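Local atomic coordinates of type III Pentaketide Synthase (Neurospora crassa, PDB entry 3EUO), a protein that probably acts as an acyltransferase of the chalcone and stilbene synthase family, working as a type III pentaketide synthase. Residues N155-H160 with V208-G213; Y321-N326 with F336-R341. All coordinates share one frame; numbering follows the deposited sequence.

Interaction 1 of 2, residues N155-H160 with V208-G213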
loop_
_atom_site.group_PDB
_atom_site.type_symbol
_atom_site.label_atom_id
_atom_site.label_comp_id
_atom_site.label_asym_id
_atom_site.label_seq_id
_atom_site.Cartn_x
_atom_site.Cartn_y
_atom_site.Cartn_z
ATOM N N ASN A 155 4.065 -11.663 9.478
ATOM C CA ASN A 155 4.624 -12.462 8.386
ATOM C C ASN A 155 6.054 -12.027 8.042
ATOM O O ASN A 155 6.930 -12.862 7.821
ATOM C CB ASN A 155 3.736 -12.369 7.139
ATOM C CG ASN A 155 2.383 -13.049 7.321
ATOM O OD1 ASN A 155 2.239 -13.974 8.122
ATOM N ND2 ASN A 155 1.393 -12.614 6.540
ATOM N N LEU A 156 6.282 -10.714 8.031
ATOM C CA LEU A 156 7.602 -10.162 7.733
ATOM C C LEU A 156 8.615 -10.511 8.830
ATOM O O LEU A 156 9.756 -10.885 8.534
ATOM C CB LEU A 156 7.512 -8.645 7.508
ATOM C CG LEU A 156 6.690 -8.181 6.295
ATOM C CD1 LEU A 156 6.558 -6.672 6.332
ATOM C CD2 LEU A 156 7.327 -8.625 4.974
ATOM N N CYS A 157 8.194 -10.403 10.089
ATOM C CA CYS A 157 9.026 -10.849 11.214
ATOM C C CYS A 157 9.461 -12.299 11.017
ATOM O O CYS A 157 10.636 -12.632 11.175
ATOM C CB CYS A 157 8.272 -10.733 12.542
ATOM S SG CYS A 157 8.291 -9.100 13.286
ATOM N N LEU A 158 8.509 -13.157 10.673
ATOM C CA LEU A 158 8.811 -14.587 10.501
ATOM C C LEU A 158 9.729 -14.858 9.298
ATOM O O LEU A 158 10.478 -15.849 9.278
ATOM C CB LEU A 158 7.523 -15.421 10.450
ATOM C CG LEU A 158 6.723 -15.484 11.763
ATOM C CD1 LEU A 158 5.403 -16.197 11.568
ATOM C CD2 LEU A 158 7.529 -16.167 12.873
ATOM N N GLY A 159 9.689 -13.974 8.303
ATOM C CA GLY A 159 10.622 -14.051 7.173
ATOM C C GLY A 159 12.060 -13.883 7.640
ATOM O O GLY A 159 12.964 -14.594 7.190
ATOM N N HIS A 160 12.269 -12.952 8.565
ATOM C CA HIS A 160 13.589 -12.758 9.155
ATOM C C HIS A 160 13.955 -13.903 10.086
ATOM O O HIS A 160 15.108 -14.340 10.106
ATOM C CB HIS A 160 13.688 -11.399 9.834
ATOM C CG HIS A 160 14.193 -10.327 8.921
ATOM N ND1 HIS A 160 15.041 -9.325 9.335
ATOM C CD2 HIS A 160 13.996 -10.131 7.595
ATOM C CE1 HIS A 160 15.331 -8.545 8.306
ATOM N NE2 HIS A 160 14.708 -9.013 7.240
ATOM N N VAL A 208 2.836 0.463 16.958
ATOM C CA VAL A 208 3.405 -0.573 17.809
ATOM C C VAL A 208 4.746 -1.019 17.237
ATOM O O VAL A 208 5.018 -0.852 16.044
ATOM C CB VAL A 208 2.471 -1.809 18.010
ATOM C CG1 VAL A 208 1.115 -1.383 18.594
ATOM C CG2 VAL A 208 2.286 -2.597 16.711
ATOM N N ILE A 209 5.590 -1.567 18.106
ATOM C CA ILE A 209 6.776 -2.275 17.663
ATOM C C ILE A 209 6.487 -3.761 17.767
ATOM O O ILE A 209 6.105 -4.241 18.839
ATOM C CB ILE A 209 8.010 -1.948 18.533
ATOM C CG1 ILE A 209 8.293 -0.434 18.517
ATOM C CG2 ILE A 209 9.198 -2.793 18.072
ATOM C CD1 ILE A 209 8.573 0.145 17.111
ATOM N N LEU A 210 6.614 -4.469 16.646
ATOM C CA LEU A 210 6.529 -5.931 16.655
ATOM C C LEU A 210 7.921 -6.504 16.471
ATOM O O LEU A 210 8.596 -6.212 15.475
ATOM C CB LEU A 210 5.600 -6.461 15.559
ATOM C CG LEU A 210 5.233 -7.952 15.655
ATOM C CD1 LEU A 210 4.349 -8.243 16.884
ATOM C CD2 LEU A 210 4.537 -8.425 14.384
ATOM N N SER A 211 8.344 -7.315 17.438
ATOM C CA SER A 211 9.654 -7.960 17.404
ATOM C C SER A 211 9.513 -9.458 17.178
ATOM O O SER A 211 8.534 -10.063 17.624
ATOM C CB SER A 211 10.383 -7.719 18.733
ATOM O OG SER A 211 11.618 -8.424 18.764
ATOM N N ASN A 212 10.504 -10.061 16.515
ATOM C CA ASN A 212 10.557 -11.520 16.378
ATOM C C ASN A 212 11.426 -12.201 17.446
ATOM O O ASN A 212 11.712 -13.396 17.351
ATOM C CB ASN A 212 11.014 -11.934 14.972
ATOM C CG ASN A 212 12.502 -11.718 14.748
ATOM O OD1 ASN A 212 13.179 -11.072 15.553
ATOM N ND2 ASN A 212 13.021 -12.261 13.640
ATOM N N GLY A 213 11.867 -11.427 18.434
ATOM C CA GLY A 213 12.579 -11.989 19.590
ATOM C C GLY A 213 14.026 -12.416 19.354
ATOM O O GLY A 213 14.763 -12.685 20.316
#

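Interaction 2 of 2, residues Y321-N326 with F336-R341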
loop_
_atom_site.group_PDB
_atom_site.type_symbol
_atom_site.label_atom_id
_atom_site.label_comp_id
_atom_site.label_asym_id
_atom_site.label_seq_id
_atom_site.Cartn_x
_atom_site.Cartn_y
_atom_site.Cartn_z
ATOM N N TYR A 321 -14.902 1.012 24.061
ATOM C CA TYR A 321 -15.828 2.053 24.508
ATOM C C TYR A 321 -15.130 3.357 24.871
ATOM O O TYR A 321 -15.604 4.433 24.500
ATOM C CB TYR A 321 -16.682 1.553 25.677
ATOM C CG TYR A 321 -17.921 0.834 25.207
ATOM C CD1 TYR A 321 -17.993 -0.556 25.221
ATOM C CD2 TYR A 321 -19.019 1.547 24.722
ATOM C CE1 TYR A 321 -19.134 -1.221 24.776
ATOM C CE2 TYR A 321 -20.164 0.896 24.278
ATOM C CZ TYR A 321 -20.214 -0.489 24.306
ATOM O OH TYR A 321 -21.346 -1.137 23.863
ATOM N N ASP A 322 -14.021 3.258 25.598
ATOM C CA ASP A 322 -13.269 4.427 26.034
ATOM C C ASP A 322 -12.784 5.256 24.848
ATOM O O ASP A 322 -12.928 6.480 24.839
ATOM C CB ASP A 322 -12.075 4.003 26.896
ATOM C CG ASP A 322 -11.285 5.186 27.408
ATOM O OD1 ASP A 322 -11.629 5.696 28.493
ATOM O OD2 ASP A 322 -10.317 5.602 26.732
ATOM N N ARG A 323 -12.203 4.579 23.861
ATOM C CA ARG A 323 -11.741 5.233 22.630
ATOM C C ARG A 323 -12.894 5.853 21.843
ATOM O O ARG A 323 -12.841 7.017 21.447
ATOM C CB ARG A 323 -10.990 4.228 21.752
ATOM C CG ARG A 323 -9.483 4.351 21.830
ATOM C CD ARG A 323 -8.945 4.065 23.220
ATOM N NE ARG A 323 -7.687 4.782 23.392
ATOM C CZ ARG A 323 -7.548 5.921 24.059
ATOM N NH1 ARG A 323 -8.582 6.484 24.671
ATOM N NH2 ARG A 323 -6.357 6.487 24.128
ATOM N N TYR A 324 -13.946 5.072 21.652
ATOM C CA TYR A 324 -15.078 5.481 20.846
ATOM C C TYR A 324 -15.773 6.720 21.416
ATOM O O TYR A 324 -16.017 7.697 20.699
ATOM C CB TYR A 324 -16.062 4.321 20.737
ATOM C CG TYR A 324 -17.291 4.625 19.916
ATOM C CD1 TYR A 324 -17.222 4.729 18.525
ATOM C CD2 TYR A 324 -18.519 4.801 20.532
ATOM C CE1 TYR A 324 -18.369 5.006 17.772
ATOM C CE2 TYR A 324 -19.668 5.086 19.791
ATOM C CZ TYR A 324 -19.584 5.186 18.424
ATOM O OH TYR A 324 -20.720 5.459 17.711
ATOM N N ILE A 325 -16.073 6.680 22.713
ATOM C CA ILE A 325 -16.792 7.778 23.349
ATOM C C ILE A 325 -15.971 9.063 23.374
ATOM O O ILE A 325 -16.494 10.140 23.085
ATOM C CB ILE A 325 -17.267 7.402 24.779
ATOM C CG1 ILE A 325 -18.310 6.282 24.703
ATOM C CG2 ILE A 325 -17.859 8.627 25.492
ATOM C CD1 ILE A 325 -18.693 5.677 26.058
ATOM N N ASN A 326 -14.686 8.948 23.706
ATOM C CA ASN A 326 -13.856 10.109 23.939
ATOM C C ASN A 326 -13.064 10.621 22.738
ATOM O O ASN A 326 -12.554 11.745 22.774
ATOM C CB ASN A 326 -12.931 9.835 25.127
ATOM C CG ASN A 326 -13.709 9.558 26.394
ATOM O OD1 ASN A 326 -13.752 8.428 26.878
ATOM N ND2 ASN A 326 -14.376 10.586 26.916
ATOM N N PHE A 336 -4.778 0.288 17.599
ATOM C CA PHE A 336 -3.586 0.348 18.459
ATOM C C PHE A 336 -3.837 1.261 19.657
ATOM O O PHE A 336 -3.279 1.048 20.738
ATOM C CB PHE A 336 -2.324 0.784 17.693
ATOM C CG PHE A 336 -1.896 -0.163 16.580
ATOM C CD1 PHE A 336 -2.284 -1.497 16.568
ATOM C CD2 PHE A 336 -1.057 0.300 15.561
ATOM C CE1 PHE A 336 -1.881 -2.358 15.537
ATOM C CE2 PHE A 336 -0.642 -0.546 14.537
ATOM C CZ PHE A 336 -1.052 -1.879 14.521
ATOM N N SER A 337 -4.684 2.270 19.456
ATOM C CA SER A 337 -5.118 3.153 20.531
ATOM C C SER A 337 -5.892 2.369 21.592
ATOM O O SER A 337 -5.659 2.547 22.790
ATOM C CB SER A 337 -5.965 4.300 19.974
ATOM O OG SER A 337 -6.288 5.227 20.987
ATOM N N VAL A 338 -6.795 1.498 21.136
ATOM C CA VAL A 338 -7.500 0.549 22.012
ATOM C C VAL A 338 -6.531 -0.378 22.781
ATOM O O VAL A 338 -6.623 -0.498 24.008
ATOM C CB VAL A 338 -8.559 -0.262 21.222
ATOM C CG1 VAL A 338 -9.173 -1.368 22.084
ATOM C CG2 VAL A 338 -9.653 0.673 20.677
ATOM N N LEU A 339 -5.590 -1.003 22.072
ATOM C CA LEU A 339 -4.608 -1.880 22.723
ATOM C C LEU A 339 -3.700 -1.160 23.730
ATOM O O LEU A 339 -3.335 -1.735 24.776
ATOM C CB LEU A 339 -3.772 -2.635 21.688
ATOM C CG LEU A 339 -4.512 -3.723 20.914
ATOM C CD1 LEU A 339 -3.657 -4.143 19.741
ATOM C CD2 LEU A 339 -4.829 -4.921 21.810
ATOM N N ASN A 340 -3.348 0.088 23.423
ATOM C CA ASN A 340 -2.574 0.916 24.338
ATOM C C ASN A 340 -3.389 1.236 25.594
ATOM O O ASN A 340 -2.904 1.112 26.721
ATOM C CB ASN A 340 -2.137 2.209 23.639
ATOM C CG ASN A 340 -1.157 3.025 24.470
ATOM O OD1 ASN A 340 -0.207 2.486 25.041
ATOM N ND2 ASN A 340 -1.385 4.329 24.535
ATOM N N ARG A 341 -4.639 1.635 25.392
ATOM C CA ARG A 341 -5.502 2.015 26.510
ATOM C C ARG A 341 -5.856 0.813 27.390
ATOM O O ARG A 341 -5.957 0.947 28.611
ATOM C CB ARG A 341 -6.769 2.704 25.993
ATOM C CG ARG A 341 -7.745 3.182 27.069
ATOM C CD ARG A 341 -7.292 4.475 27.741
ATOM N NE ARG A 341 -8.364 5.032 28.565
ATOM C CZ ARG A 341 -8.268 5.306 29.863
ATOM N NH1 ARG A 341 -7.132 5.104 30.513
ATOM N NH2 ARG A 341 -9.313 5.804 30.507
HETATM O O HOH W 1 -4.122 4.957 23.676
#

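Interaction 1 of 2, residues N155-H160 with V208-G213
The thiolase-type fold of this synthase packs helix 145-162 against its large mixed sheet, and here the C-terminal part of that helix meets the end of strand 204-211. Cys-157 carries the helix side. With SG anti to its own carbonyl carbon (chi1 -83°), the sulfur reaches the strand end, standing 3.6 Å from the backbone oxygen of Leu-210 and 4.0 Å from that residue's CD2. With CG anti to its backbone N (chi1 -169°), Leu-210 brings CG and CD2 alongside the sulfur. One residue past the strand, Asn-212 meets the base of the Cys-157 side chain, CB against CB at 3.9 Å. Its CG sits in the crowded position between N and carbonyl carbon (chi1 74°), which sends the amide back to the helix, where ND2 makes a weak, bent hydrogen bond to the Cys-157 carbonyl O at 3.4 Å. The same ND2 passes 4.0 Å from CB of His-160, one turn on.

That amide is gripped more firmly by the segment joining helix 145-162 to strand 168-175: OD1 accepts from the backbone N of Ala-167, while ND2 also donates to Lys-165 O. OD1 accepts as well from the N of Ile-214, two residues further along its own chain. The helix faces the dimer interface as well, Asn-155 ND2 bonding to Glu-134 OE1 of the second subunit. Where the strand runs out, an ST turn forms: Ser-211 OG, also bonded to Glu-216, accepts from the backbone N of Gly-213 at 3.0 Å, and Gly-213 itself adopts a positive phi.

Interaction 2 of 2, residues Y321-N326 with F336-R341
Arg-341 grips Asp-322 side-on, NE to OD2 at 2.7 Å and NH2 to OD1 at 3.1 Å, joining two helices of the synthase's C-terminal region, 318-327 and 334-342, whose short segments cross at 122° with axes 9.5 Å apart. Both carboxylate oxygens lie near the guanidinium plane of Arg-341, yet each is met from above the carboxylate plane, the two planes being 60° apart. OD2 does double duty in this salt-bridge network, also pairing with Arg-323 NH1 at 2.8 Å, so that one carboxylate probably offsets two neighbouring positive charges. Arg-341 NH1 turns to Asp-346 and Glu-344. An alanine in place of Arg-341 would remove both bonds to Asp-322 and would probably loosen this tie between the helices. Bent at chi2 (63°), Arg-323 reaches to the Ser-337 turn of the second helix, where NE donates weakly to both OG and O of Ser-337, whose OG also bonds to Tyr-12. A water accepts from Arg-323 NH2 and from Asn-340 ND2 and donates to Ser-337 O. Beyond these, Arg-341 CB lies over one face of the Arg-323 guanidinium, and Arg-323 CG packs against Val-338 CG2 at 3.9 Å.

In the fold
From the N terminus, the chain first runs through strand 4-11, which later flanks strand 204-211 in the sheet. Interaction 1 then closes a loop of 47 residues, returning through strand 168-175 to bring 208-213 back to helix 145-162. Only afterwards does interaction 2 open, closing a tight connection of nine residues between helices 318-327 and 334-342; the two loops lie in series, neither nesting nor crossing. They belong to the N-terminal and C-terminal family regions respectively, and their centres are about 24 Å apart. They nevertheless meet on one face of strand 204-211, where Val-208 CG1 packs 3.8 Å from Phe-336 CG, so the strand joins helix 145-162 at its end to helix 334-342 further back.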